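Local coordinates for CDA peptide synthetase I (Streptomyces coelicolor, PDB 5DU9), which belongs to a modular nonribosomal peptide synthetase and folds as one of its condensation domains, at residues A[385-390]-A[394-399]; A[407-412]-A[426-431]; A[240-245]-A[419-424]; A[120-125]-A[381-386]; A[269-274]-A[362-367]. The protein carries 1 engineered substitution. One frame throughout, in Å; residues are numbered along the deposited sequence.

Interaction 1. Residues A[385-390]-A[394-399]; sequences ISSGPT and NIVLTG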
# COMPACT_ATOMS: atom_id res chain seq x y z
N ILE A 385 -4.38 2.35 -7.07
CA ILE A 385 -5.63 3.09 -7.24
C ILE A 385 -5.97 3.82 -5.95
O ILE A 385 -6.28 5.00 -5.96
CB ILE A 385 -6.80 2.16 -7.65
CG1 ILE A 385 -6.55 1.56 -9.04
CG2 ILE A 385 -8.13 2.90 -7.63
CD1 ILE A 385 -6.47 2.58 -10.18
N SER A 386 -5.90 3.09 -4.84
CA SER A 386 -6.06 3.68 -3.52
C SER A 386 -5.43 2.76 -2.49
O SER A 386 -5.81 1.60 -2.37
CB SER A 386 -7.54 3.91 -3.20
OG SER A 386 -7.69 4.50 -1.93
N SER A 387 -4.45 3.27 -1.74
CA SER A 387 -3.68 2.44 -0.83
C SER A 387 -4.32 2.32 0.56
O SER A 387 -3.97 1.42 1.32
CB SER A 387 -2.25 2.97 -0.68
OG SER A 387 -2.19 4.11 0.18
N GLY A 388 -5.26 3.20 0.88
CA GLY A 388 -5.92 3.17 2.17
C GLY A 388 -6.42 4.54 2.58
O GLY A 388 -6.02 5.55 1.99
N PRO A 389 -7.28 4.59 3.61
CA PRO A 389 -7.80 5.88 4.08
C PRO A 389 -6.74 6.68 4.81
O PRO A 389 -5.76 6.10 5.28
CB PRO A 389 -8.93 5.48 5.02
CG PRO A 389 -8.53 4.14 5.53
CD PRO A 389 -7.81 3.46 4.40
N THR A 390 -6.94 7.99 4.92
CA THR A 390 -5.96 8.85 5.55
C THR A 390 -6.62 10.03 6.26
O THR A 390 -7.68 10.52 5.85
CB THR A 390 -4.94 9.38 4.51
OG1 THR A 390 -3.94 10.18 5.16
CG2 THR A 390 -5.62 10.19 3.43
N ASN A 394 -1.27 10.46 2.00
CA ASN A 394 -0.37 9.37 1.65
C ASN A 394 0.38 9.76 0.40
O ASN A 394 -0.22 10.30 -0.54
CB ASN A 394 -1.10 8.04 1.38
CG ASN A 394 -2.06 7.66 2.47
OD1 ASN A 394 -1.78 7.80 3.66
ND2 ASN A 394 -3.22 7.13 2.06
N ILE A 395 1.67 9.46 0.37
CA ILE A 395 2.49 9.62 -0.82
C ILE A 395 2.92 8.23 -1.25
O ILE A 395 3.68 7.57 -0.56
CB ILE A 395 3.71 10.51 -0.56
CG1 ILE A 395 3.25 11.91 -0.15
CG2 ILE A 395 4.59 10.58 -1.81
CD1 ILE A 395 4.36 12.83 0.30
N VAL A 396 2.42 7.79 -2.40
CA VAL A 396 2.64 6.43 -2.87
C VAL A 396 3.45 6.46 -4.16
O VAL A 396 3.11 7.17 -5.10
CB VAL A 396 1.30 5.71 -3.12
CG1 VAL A 396 1.53 4.25 -3.48
CG2 VAL A 396 0.40 5.82 -1.89
N LEU A 397 4.54 5.70 -4.18
CA LEU A 397 5.37 5.57 -5.38
C LEU A 397 5.36 4.14 -5.86
O LEU A 397 5.48 3.21 -5.07
CB LEU A 397 6.81 6.00 -5.12
CG LEU A 397 7.11 7.49 -5.17
CD1 LEU A 397 6.48 8.21 -4.00
CD2 LEU A 397 8.60 7.71 -5.19
N THR A 398 5.19 3.97 -7.17
CA THR A 398 5.37 2.68 -7.82
C THR A 398 6.34 2.86 -8.97
O THR A 398 6.33 3.89 -9.64
CB THR A 398 4.04 2.11 -8.35
OG1 THR A 398 3.52 2.97 -9.37
CG2 THR A 398 3.04 2.00 -7.23
N GLY A 399 7.20 1.87 -9.17
CA GLY A 399 8.22 1.93 -10.20
C GLY A 399 9.60 1.99 -9.58
O GLY A 399 9.77 1.71 -8.39
O HOH W 1 -3.25 5.69 4.88
O HOH W 2 -1.66 8.99 6.09
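The carboxamide of Asn394 overlaps the side chain of Thr390, the two arriving from opposite directions, with OD1 of Asn394 3.6 Å from CB of Thr390. Thr390 OG1 accepts a hydrogen bond from the backbone N of Asp392, while one water joins Thr390 OG1 to Asn394 OD1 and another joins Pro389 O to that same OD1. On the nitrogen side, Asn394 ND2 gives Gly388 O a weak hydrogen bond of 3.2 Å, bent to 120° at the hydrogen. CG of Asn394 stands anti to the carbonyl carbon (chi1 -50°), which turns the amide off strand 393-398 toward the loop. Asparagine suits the place because it offers donor and acceptor at once. The loop carries the chain from the six-stranded sheet to the four-stranded sheet of the condensation domain, and Gly388 takes a backbone conformation at which a CB would collide with the preceding carbonyl O. Further on, Val396 lays CG2 against Ser387 OG at 3.7 Å, an apolar wall for a small hydroxyl. Glu410 OE1 accepts hydrogen bonds from both Ser387 OG and Asn394 ND2, and Ser387 also touches the bound (2S)-2-amino-N-butyl-propanamide.

Interaction 2. Residues A[407-412]-A[426-431]; sequences VDFEGN and ERFVRF
Phe428 and Val429 of helix 418-437 rest on Phe409 and Val407 of strand 404-411, a helix-on-sheet layer on one face of the four-stranded sheet. Strand 404-411 is an inner strand, with 242-248 on one flank and 393-398 on the other, so its alternating residues divide cleanly: Val407 and Phe409 face the helix and are apolar, while Asp408 and Glu410 belong to the other face, where Asp408 OD1 is hydrogen-bonded to Ser245 OG. Along the helix, Glu426 starts off away from the strand and has a long, weak ion pair with Arg252. Its carbonyl O receives the N-H of Arg430, a regular i to i+4 helix bond. Phe428 comes next and does most of the touching. Its CG is anti to the backbone N (chi1 162°), which carries the ring to Phe409. There CD2 of Phe428 lies 3.8 Å from CZ of Phe409, close to the plane of the Phe409 ring and at its edge; seen from the Phe428 ring the approach is slanted, and the pair is no regular stack. CB of Phe428 also comes to 4.0 Å from CZ of Phe409. A broad ring suits this position because it reaches two partners: Phe278 of helix 267-283 meets it edge-to-face. Val429 follows, a short branched residue that also touches Leu248. Its contact with the strand is looser, CG2 of Val429 standing 4.5 Å from CG2 of Val407.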
# COMPACT_ATOMS: atom_id res chain seq x y z
N VAL A 407 3.72 8.64 -9.14
CA VAL A 407 3.62 9.25 -7.81
C VAL A 407 2.16 9.59 -7.55
O VAL A 407 1.58 10.41 -8.27
CB VAL A 407 4.48 10.52 -7.70
CG1 VAL A 407 4.36 11.13 -6.31
CG2 VAL A 407 5.94 10.21 -8.03
N ASP A 408 1.58 8.96 -6.54
CA ASP A 408 0.20 9.23 -6.16
C ASP A 408 0.16 10.01 -4.85
O ASP A 408 0.74 9.59 -3.85
CB ASP A 408 -0.58 7.92 -5.99
CG ASP A 408 -1.04 7.34 -7.32
OD1 ASP A 408 -0.34 7.54 -8.33
OD2 ASP A 408 -2.10 6.69 -7.35
N PHE A 409 -0.49 11.17 -4.89
CA PHE A 409 -0.81 11.91 -3.68
C PHE A 409 -2.25 11.60 -3.31
O PHE A 409 -3.17 11.92 -4.06
CB PHE A 409 -0.61 13.41 -3.87
CG PHE A 409 0.78 13.88 -3.53
CD1 PHE A 409 1.89 13.15 -3.93
CD2 PHE A 409 0.98 15.07 -2.83
CE1 PHE A 409 3.17 13.59 -3.62
CE2 PHE A 409 2.26 15.50 -2.52
CZ PHE A 409 3.35 14.76 -2.92
N GLU A 410 -2.42 10.94 -2.18
CA GLU A 410 -3.73 10.54 -1.69
C GLU A 410 -4.10 11.42 -0.51
O GLU A 410 -3.58 11.24 0.59
CB GLU A 410 -3.73 9.07 -1.28
CG GLU A 410 -3.16 8.13 -2.34
CD GLU A 410 -3.23 6.67 -1.94
OE1 GLU A 410 -3.15 6.37 -0.73
OE2 GLU A 410 -3.36 5.81 -2.84
N GLY A 411 -5.00 12.37 -0.75
CA GLY A 411 -5.35 13.36 0.25
C GLY A 411 -6.72 13.16 0.87
O GLY A 411 -7.68 12.83 0.17
N ASN A 412 -6.80 13.36 2.18
CA ASN A 412 -8.08 13.43 2.87
C ASN A 412 -8.92 14.54 2.23
O ASN A 412 -8.46 15.68 2.14
CB ASN A 412 -7.87 13.68 4.36
CG ASN A 412 -9.18 13.76 5.13
OD1 ASN A 412 -10.00 14.66 4.90
ND2 ASN A 412 -9.38 12.84 6.06
N GLU A 426 3.41 18.27 -7.84
CA GLU A 426 4.38 18.80 -8.80
C GLU A 426 5.49 19.57 -8.08
O GLU A 426 6.66 19.45 -8.43
CB GLU A 426 3.68 19.69 -9.83
CG GLU A 426 4.63 20.26 -10.89
CD GLU A 426 5.42 19.19 -11.61
OE1 GLU A 426 4.80 18.33 -12.27
OE2 GLU A 426 6.67 19.20 -11.51
N ARG A 427 5.10 20.36 -7.08
CA ARG A 427 6.07 21.12 -6.28
C ARG A 427 7.05 20.19 -5.58
O ARG A 427 8.26 20.44 -5.56
CB ARG A 427 5.35 21.98 -5.25
CG ARG A 427 6.27 22.94 -4.52
CD ARG A 427 5.52 23.74 -3.47
NE ARG A 427 4.37 24.44 -4.05
CZ ARG A 427 3.32 24.86 -3.35
NH1 ARG A 427 3.24 24.64 -2.05
NH2 ARG A 427 2.33 25.49 -3.97
N PHE A 428 6.52 19.12 -5.00
CA PHE A 428 7.36 18.18 -4.28
C PHE A 428 8.35 17.49 -5.21
O PHE A 428 9.54 17.40 -4.90
CB PHE A 428 6.52 17.12 -3.56
CG PHE A 428 7.30 15.91 -3.17
CD1 PHE A 428 8.28 15.99 -2.19
CD2 PHE A 428 7.09 14.70 -3.79
CE1 PHE A 428 9.01 14.89 -1.83
CE2 PHE A 428 7.82 13.59 -3.44
CZ PHE A 428 8.78 13.68 -2.46
N VAL A 429 7.87 16.99 -6.34
CA VAL A 429 8.73 16.25 -7.26
C VAL A 429 9.84 17.16 -7.80
O VAL A 429 10.97 16.70 -8.00
CB VAL A 429 7.93 15.63 -8.43
CG1 VAL A 429 8.87 15.07 -9.50
CG2 VAL A 429 7.02 14.53 -7.91
N ARG A 430 9.54 18.43 -8.04
CA ARG A 430 10.56 19.37 -8.52
C ARG A 430 11.64 19.57 -7.46
O ARG A 430 12.84 19.57 -7.76
CB ARG A 430 9.94 20.71 -8.90
CG ARG A 430 10.96 21.77 -9.29
CD ARG A 430 10.31 23.02 -9.87
NE ARG A 430 9.22 23.52 -9.03
CZ ARG A 430 8.60 24.68 -9.22
NH1 ARG A 430 8.95 25.48 -10.22
NH2 ARG A 430 7.61 25.04 -8.41
N PHE A 431 11.22 19.73 -6.21
CA PHE A 431 12.16 19.91 -5.11
C PHE A 431 13.00 18.65 -4.89
O PHE A 431 14.22 18.72 -4.75
CB PHE A 431 11.41 20.29 -3.83
CG PHE A 431 12.29 20.77 -2.70
CD1 PHE A 431 13.07 21.91 -2.85
CD2 PHE A 431 12.33 20.09 -1.50
CE1 PHE A 431 13.87 22.36 -1.81
CE2 PHE A 431 13.12 20.54 -0.46
CZ PHE A 431 13.89 21.67 -0.61

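Interaction 3. Residues A[240-245]-A[419-424]; sequences APTVRS and QDLTVL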
# COMPACT_ATOMS: atom_id res chain seq x y z
N ALA A 240 -11.45 7.81 2.87
CA ALA A 240 -10.95 7.40 1.56
C ALA A 240 -10.40 8.64 0.87
O ALA A 240 -11.04 9.69 0.88
CB ALA A 240 -12.05 6.76 0.73
N PRO A 241 -9.20 8.53 0.28
CA PRO A 241 -8.55 9.72 -0.27
C PRO A 241 -9.04 10.13 -1.65
O PRO A 241 -9.55 9.31 -2.42
CB PRO A 241 -7.08 9.29 -0.36
CG PRO A 241 -7.14 7.82 -0.57
CD PRO A 241 -8.30 7.35 0.26
N THR A 242 -8.91 11.42 -1.93
CA THR A 242 -8.87 11.91 -3.29
C THR A 242 -7.48 11.61 -3.80
O THR A 242 -6.50 11.92 -3.13
CB THR A 242 -9.16 13.41 -3.37
OG1 THR A 242 -10.46 13.68 -2.84
CG2 THR A 242 -9.08 13.90 -4.81
N VAL A 243 -7.39 10.98 -4.97
CA VAL A 243 -6.11 10.51 -5.48
C VAL A 243 -5.72 11.25 -6.75
O VAL A 243 -6.51 11.32 -7.70
CB VAL A 243 -6.14 8.99 -5.76
CG1 VAL A 243 -4.78 8.49 -6.23
CG2 VAL A 243 -6.58 8.23 -4.52
N ARG A 244 -4.53 11.82 -6.75
CA ARG A 244 -3.98 12.45 -7.94
C ARG A 244 -2.65 11.80 -8.26
O ARG A 244 -1.77 11.66 -7.40
CB ARG A 244 -3.82 13.96 -7.75
CG ARG A 244 -5.15 14.71 -7.74
CD ARG A 244 -5.88 14.61 -9.08
NE ARG A 244 -7.17 15.30 -9.06
CZ ARG A 244 -8.33 14.74 -8.71
NH1 ARG A 244 -8.38 13.46 -8.34
NH2 ARG A 244 -9.44 15.46 -8.74
N SER A 245 -2.51 11.38 -9.51
CA SER A 245 -1.38 10.57 -9.94
C SER A 245 -0.54 11.32 -10.97
O SER A 245 -1.08 11.95 -11.88
CB SER A 245 -1.87 9.24 -10.50
OG SER A 245 -0.79 8.38 -10.80
N GLN A 419 -7.18 19.75 -7.12
CA GLN A 419 -6.23 20.72 -7.66
C GLN A 419 -5.08 20.97 -6.68
O GLN A 419 -3.93 21.10 -7.09
CB GLN A 419 -6.94 22.03 -7.99
N ASP A 420 -5.40 21.05 -5.40
CA ASP A 420 -4.39 21.25 -4.36
C ASP A 420 -3.34 20.14 -4.40
O ASP A 420 -2.14 20.39 -4.29
CB ASP A 420 -5.02 21.29 -2.97
CG ASP A 420 -6.06 22.37 -2.84
OD1 ASP A 420 -5.96 23.40 -3.54
OD2 ASP A 420 -6.98 22.20 -2.01
N LEU A 421 -3.81 18.90 -4.55
CA LEU A 421 -2.91 17.75 -4.55
C LEU A 421 -2.02 17.77 -5.79
O LEU A 421 -0.84 17.44 -5.72
CB LEU A 421 -3.70 16.44 -4.49
CG LEU A 421 -4.42 16.18 -3.16
CD1 LEU A 421 -5.43 15.06 -3.30
CD2 LEU A 421 -3.42 15.86 -2.06
N THR A 422 -2.59 18.18 -6.92
CA THR A 422 -1.84 18.28 -8.17
C THR A 422 -0.71 19.30 -8.02
O THR A 422 0.43 19.03 -8.39
CB THR A 422 -2.76 18.68 -9.35
OG1 THR A 422 -3.67 17.60 -9.61
CG2 THR A 422 -1.96 18.97 -10.61
N VAL A 423 -1.03 20.46 -7.46
CA VAL A 423 -0.04 21.51 -7.25
C VAL A 423 1.06 21.05 -6.29
O VAL A 423 2.25 21.23 -6.57
CB VAL A 423 -0.70 22.79 -6.71
CG1 VAL A 423 0.34 23.83 -6.35
CG2 VAL A 423 -1.64 23.36 -7.74
N LEU A 424 0.66 20.46 -5.17
CA LEU A 424 1.60 20.01 -4.15
C LEU A 424 2.55 18.95 -4.68
O LEU A 424 3.76 18.96 -4.41
CB LEU A 424 0.83 19.46 -2.95
CG LEU A 424 1.60 19.29 -1.65
CD1 LEU A 424 1.95 20.65 -1.07
CD2 LEU A 424 0.77 18.49 -0.67
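Leu421 carries the apolar contact with Thr242 and Arg244. Its CD1 methyl has CB and CG2 of Thr242 both near it; CB of Thr242 is 4.1 Å from CD1 of Leu421. Nearer the root of the leucine, CB of Leu421 lies 4.0 Å from CG of Arg244, the two side chains crossing at about a right angle. A methyl-on-carbonyl contact adds to these, CD1 of Leu421 lying 3.3 Å from Thr242 O. Mixed contact follows at the more exposed border. Thr422 OG1 sits 3.7 Å from Arg244 CG, beside the aliphatic part of the arginine and near the plane of its guanidinium, at the edge; this hydroxyl also makes a weak hydrogen bond to Gly418 O, a turn earlier in its own helix. The hydrogen bond here lies within the strand: Arg244 NH1 donates to Val243 O at 2.9 Å (151° at the hydrogen). The oxygen lies in the guanidinium plane, whereas the nitrogen stands well above the carbonyl plane. A bend at chi2 (-64°) folds the chain back to make this bond, so arginine serves as a greasy stem with its charged end held in place. The whole is helix 418-437 packed on strand 242-248, an outermost strand of the four-stranded sheet of the condensation domain, segments 419-424 and 242-245 running at 37°.

Interaction 4. Residues A[120-125]-A[381-386]; sequences RWMDRD and LMRSIS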
# COMPACT_ATOMS: atom_id res chain seq x y z
N ARG A 120 -13.11 6.07 -13.79
CA ARG A 120 -14.41 6.41 -13.22
C ARG A 120 -15.11 5.17 -12.68
O ARG A 120 -15.73 5.21 -11.62
CB ARG A 120 -15.28 7.11 -14.27
CG ARG A 120 -16.65 7.51 -13.76
CD ARG A 120 -17.41 8.35 -14.77
NE ARG A 120 -18.80 8.55 -14.36
CZ ARG A 120 -19.74 7.62 -14.42
NH1 ARG A 120 -19.44 6.40 -14.86
NH2 ARG A 120 -20.97 7.89 -14.03
N TRP A 121 -14.99 4.06 -13.41
CA TRP A 121 -15.60 2.80 -12.98
C TRP A 121 -14.97 2.30 -11.69
O TRP A 121 -15.67 1.87 -10.77
CB TRP A 121 -15.46 1.73 -14.07
CG TRP A 121 -16.38 0.57 -13.88
CD1 TRP A 121 -17.58 0.36 -14.50
CD2 TRP A 121 -16.19 -0.55 -13.00
NE1 TRP A 121 -18.14 -0.82 -14.06
CE2 TRP A 121 -17.31 -1.39 -13.14
CE3 TRP A 121 -15.18 -0.91 -12.10
CZ2 TRP A 121 -17.45 -2.57 -12.42
CZ3 TRP A 121 -15.32 -2.08 -11.38
CH2 TRP A 121 -16.45 -2.90 -11.55
N MET A 122 -13.64 2.36 -11.63
CA MET A 122 -12.92 1.90 -10.45
C MET A 122 -13.22 2.78 -9.24
O MET A 122 -13.37 2.28 -8.13
CB MET A 122 -11.41 1.88 -10.73
CG MET A 122 -11.00 0.83 -11.76
SD MET A 122 -9.21 0.70 -12.00
CE MET A 122 -8.87 2.23 -12.88
N ASP A 123 -13.32 4.08 -9.46
CA ASP A 123 -13.64 5.01 -8.38
C ASP A 123 -15.02 4.73 -7.79
O ASP A 123 -15.22 4.78 -6.58
CB ASP A 123 -13.57 6.46 -8.87
CG ASP A 123 -12.16 6.91 -9.16
OD1 ASP A 123 -11.21 6.30 -8.64
OD2 ASP A 123 -12.00 7.90 -9.91
N ARG A 124 -15.98 4.44 -8.66
CA ARG A 124 -17.33 4.14 -8.21
C ARG A 124 -17.39 2.78 -7.51
O ARG A 124 -18.14 2.60 -6.55
CB ARG A 124 -18.30 4.18 -9.40
CG ARG A 124 -18.47 5.58 -9.96
CD ARG A 124 -19.21 5.59 -11.28
NE ARG A 124 -20.63 5.27 -11.12
CZ ARG A 124 -21.57 6.16 -10.82
NH1 ARG A 124 -21.27 7.44 -10.65
NH2 ARG A 124 -22.83 5.77 -10.69
N ASP A 125 -16.58 1.84 -7.96
CA ASP A 125 -16.51 0.54 -7.29
C ASP A 125 -15.92 0.70 -5.90
O ASP A 125 -16.43 0.14 -4.93
CB ASP A 125 -15.68 -0.46 -8.10
CG ASP A 125 -15.66 -1.83 -7.47
OD1 ASP A 125 -16.58 -2.63 -7.73
OD2 ASP A 125 -14.73 -2.11 -6.68
N LEU A 381 1.76 -4.10 -15.90
CA LEU A 381 2.45 -3.18 -15.00
C LEU A 381 1.49 -2.67 -13.93
O LEU A 381 0.44 -2.12 -14.25
CB LEU A 381 3.05 -2.01 -15.78
CG LEU A 381 4.05 -2.38 -16.88
CD1 LEU A 381 4.56 -1.13 -17.58
CD2 LEU A 381 5.22 -3.19 -16.32
N MET A 382 1.86 -2.86 -12.67
CA MET A 382 0.96 -2.52 -11.57
C MET A 382 0.94 -1.01 -11.32
O MET A 382 1.98 -0.35 -11.40
CB MET A 382 1.38 -3.26 -10.30
CG MET A 382 0.47 -3.02 -9.10
SD MET A 382 0.85 -4.13 -7.74
CE MET A 382 -0.01 -3.32 -6.39
N ARG A 383 -0.24 -0.48 -11.03
CA ARG A 383 -0.33 0.87 -10.50
C ARG A 383 -1.39 0.94 -9.41
O ARG A 383 -2.39 0.21 -9.43
CB ARG A 383 -0.61 1.90 -11.61
CG ARG A 383 -2.04 2.01 -12.11
CD ARG A 383 -2.20 3.29 -12.92
NE ARG A 383 -3.43 3.33 -13.70
CZ ARG A 383 -4.53 4.02 -13.38
NH1 ARG A 383 -4.57 4.75 -12.27
NH2 ARG A 383 -5.59 3.99 -14.17
N SER A 384 -1.13 1.81 -8.45
CA SER A 384 -2.00 1.95 -7.29
C SER A 384 -3.25 2.73 -7.65
O SER A 384 -3.20 3.65 -8.47
CB SER A 384 -1.23 2.65 -6.16
OG SER A 384 -2.02 2.78 -5.00
N ILE A 385 -4.38 2.35 -7.07
CA ILE A 385 -5.63 3.09 -7.24
C ILE A 385 -5.97 3.82 -5.95
O ILE A 385 -6.28 5.00 -5.96
CB ILE A 385 -6.80 2.16 -7.65
CG1 ILE A 385 -6.55 1.56 -9.04
CG2 ILE A 385 -8.13 2.90 -7.63
CD1 ILE A 385 -6.47 2.58 -10.18
N SER A 386 -5.90 3.09 -4.84
CA SER A 386 -6.06 3.68 -3.52
C SER A 386 -5.43 2.76 -2.49
O SER A 386 -5.81 1.60 -2.37
CB SER A 386 -7.54 3.91 -3.20
OG SER A 386 -7.69 4.50 -1.93
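A classic beta bulge, in which Ile385 and Ser386 both face Gly35, presents Ile385 to Met122 of helix 114-126. The meeting is made at the ends of both side chains: CE of Met122 lies 3.6 Å from CD1 of Ile385, and SD of Met122 is 3.8 Å from that same methyl. The chains cross at about a right angle. Met122 runs extended as far as its sulfur and then bends at chi3 (-71°), which turns CE toward Arg383 NH2 while keeping it on CD1 of Ile385. A long, unbranched and flexible side chain can span the 8.1 Å between the CA atoms of Met122 and Ile385. CE of Met122 also comes to 3.9 Å from NH2 of Arg383, approaching the guanidinium obliquely. That group is held by others: Arg383 NE forms a salt bridge with Glu39 OE2, and NH1 is hydrogen-bonded to Gln119 OE1. With its chain stretched from CG to NE, Arg383 brings the charge alongside the buried methyls while its polar atoms find partners. Met122 further touches Leu151 and Tyr153 on strand 149-157, and Ile385 touches Cys37 on strand 33-40, so helix 114-126 packs on the six-stranded sheet, over the end of strand 379-384.

Interaction 5. Residues A[269-274]-A[362-367]; sequences RVVIAG and PTVNVM
No ring or amide plane takes part where Val271 and Ile272 meet Val364 and Val366: every touching group is an aliphatic branch, without face or edge, and Asn365 sends its CB away from the helix. Val271 touches both valines. Its CG1 is anti to the backbone N (chi1 173°) and lies 3.9 Å from CG2 of Val366, with CG1 of Val364 a looser 4.4 Å away from it. One methyl of the helix is thus shared between two valines of the strand. CB of Val271 adds a contact of 4.1 Å with the same CG2 of Val366, the two side chains meeting at a slant. Ile272, the next residue, sets its CG1 3.9 Å from CG1 of Val364, which therefore has helix neighbours at both Val271 and Ile272. Branched residues suit both partners: on the strand, Val364 and Val366 alternate with Thr363 and Asn365 and point their CB atoms toward the helix, while on the helix Val271 and Ile272 supply compact apolar branches to fit against them. The axes of helix 269-274 and strand 363-366 approach to 9.2 Å and run nearly antiparallel, at 157°. On the other face of the strand, Thr363 OG1 is hydrogen-bonded to Arg312, a residue of the ligand pocket. Strand 363-366 belongs to the four-stranded sheet of the condensation domain, and helix 267-283 packs on it. The strand lies beside strand 393-398, whose Leu397 also touches Val271, and the helix is packed on its far flank by helix 325-341, through Arg269 and Ala273.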
# COMPACT_ATOMS: atom_id res chain seq x y z
N ARG A 269 15.14 5.42 0.58
CA ARG A 269 15.62 6.27 1.67
C ARG A 269 15.84 7.70 1.16
O ARG A 269 15.61 8.67 1.89
CB ARG A 269 16.92 5.73 2.26
CG ARG A 269 16.81 4.33 2.86
CD ARG A 269 15.93 4.33 4.10
NE ARG A 269 15.78 2.99 4.67
CZ ARG A 269 16.61 2.44 5.55
NH1 ARG A 269 17.70 3.09 5.95
NH2 ARG A 269 16.37 1.22 6.01
N VAL A 270 16.30 7.82 -0.08
CA VAL A 270 16.48 9.13 -0.70
C VAL A 270 15.13 9.83 -0.82
O VAL A 270 15.01 11.02 -0.56
CB VAL A 270 17.15 9.01 -2.09
CG1 VAL A 270 17.22 10.37 -2.79
CG2 VAL A 270 18.55 8.41 -1.95
N VAL A 271 14.10 9.08 -1.20
CA VAL A 271 12.77 9.65 -1.31
C VAL A 271 12.24 10.10 0.05
O VAL A 271 11.70 11.19 0.18
CB VAL A 271 11.79 8.65 -1.96
CG1 VAL A 271 10.36 9.16 -1.93
CG2 VAL A 271 12.21 8.37 -3.39
N ILE A 272 12.39 9.25 1.06
CA ILE A 272 11.95 9.61 2.41
C ILE A 272 12.67 10.88 2.87
O ILE A 272 12.05 11.79 3.41
CB ILE A 272 12.19 8.45 3.40
CG1 ILE A 272 11.25 7.29 3.08
CG2 ILE A 272 11.96 8.90 4.83
CD1 ILE A 272 11.63 5.98 3.74
N ALA A 273 13.98 10.94 2.66
CA ALA A 273 14.75 12.14 3.00
C ALA A 273 14.22 13.35 2.24
O ALA A 273 14.16 14.46 2.78
CB ALA A 273 16.23 11.93 2.70
N GLY A 274 13.83 13.15 0.99
CA GLY A 274 13.26 14.21 0.18
C GLY A 274 11.96 14.75 0.75
O GLY A 274 11.74 15.96 0.78
N PRO A 362 2.80 12.56 6.94
CA PRO A 362 2.38 11.95 5.68
C PRO A 362 2.93 10.54 5.57
O PRO A 362 4.08 10.31 5.96
CB PRO A 362 2.99 12.87 4.61
CG PRO A 362 4.07 13.62 5.32
CD PRO A 362 3.59 13.78 6.73
N THR A 363 2.13 9.60 5.09
CA THR A 363 2.63 8.25 4.86
C THR A 363 3.45 8.25 3.59
O THR A 363 2.95 8.64 2.53
CB THR A 363 1.49 7.23 4.76
OG1 THR A 363 0.74 7.21 5.98
CG2 THR A 363 2.04 5.83 4.49
N VAL A 364 4.70 7.82 3.69
CA VAL A 364 5.58 7.71 2.53
C VAL A 364 5.76 6.24 2.20
O VAL A 364 6.48 5.51 2.88
CB VAL A 364 6.95 8.37 2.79
CG1 VAL A 364 7.82 8.29 1.53
CG2 VAL A 364 6.76 9.82 3.21
N ASN A 365 5.08 5.82 1.13
CA ASN A 365 5.01 4.43 0.73
C ASN A 365 5.71 4.22 -0.60
O ASN A 365 5.09 4.37 -1.66
CB ASN A 365 3.54 4.00 0.65
CG ASN A 365 3.36 2.54 0.28
OD1 ASN A 365 4.32 1.78 0.22
ND2 ASN A 365 2.12 2.15 0.04
N VAL A 366 7.00 3.90 -0.54
CA VAL A 366 7.76 3.57 -1.73
C VAL A 366 7.59 2.07 -1.92
O VAL A 366 8.20 1.27 -1.22
CB VAL A 366 9.25 3.94 -1.59
CG1 VAL A 366 9.99 3.65 -2.89
CG2 VAL A 366 9.40 5.40 -1.20
N MET A 367 6.73 1.69 -2.86
CA MET A 367 6.39 0.29 -3.01
C MET A 367 7.60 -0.49 -3.51
O MET A 367 8.38 0.00 -4.32
CB MET A 367 5.21 0.10 -3.96
CG MET A 367 3.89 0.57 -3.36
SD MET A 367 2.44 -0.01 -4.25
CE MET A 367 2.41 -1.74 -3.77

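Overall arrangement
From the N terminus, helix 114-126 opens interaction 4, which closes 256 residues later at strand 379-384. Within that span strand 242-248 opens interaction 3, which closes only at helix 418-437, so 3 and 4 cross. Interaction 5, joining helix 267-283 to strand 363-366, is nested inside both loops. Interaction 1 begins at Ile385 and Ser386, where interaction 4 ends, and closes a short loop nested within interaction 3. Interaction 2 follows it in series and crosses interaction 3, sharing helix 418-437. Interactions 1, 2, 3 and 5 all reach the four-stranded sheet; interaction 4 belongs to the six-stranded one, and segment 385-390 connects the two.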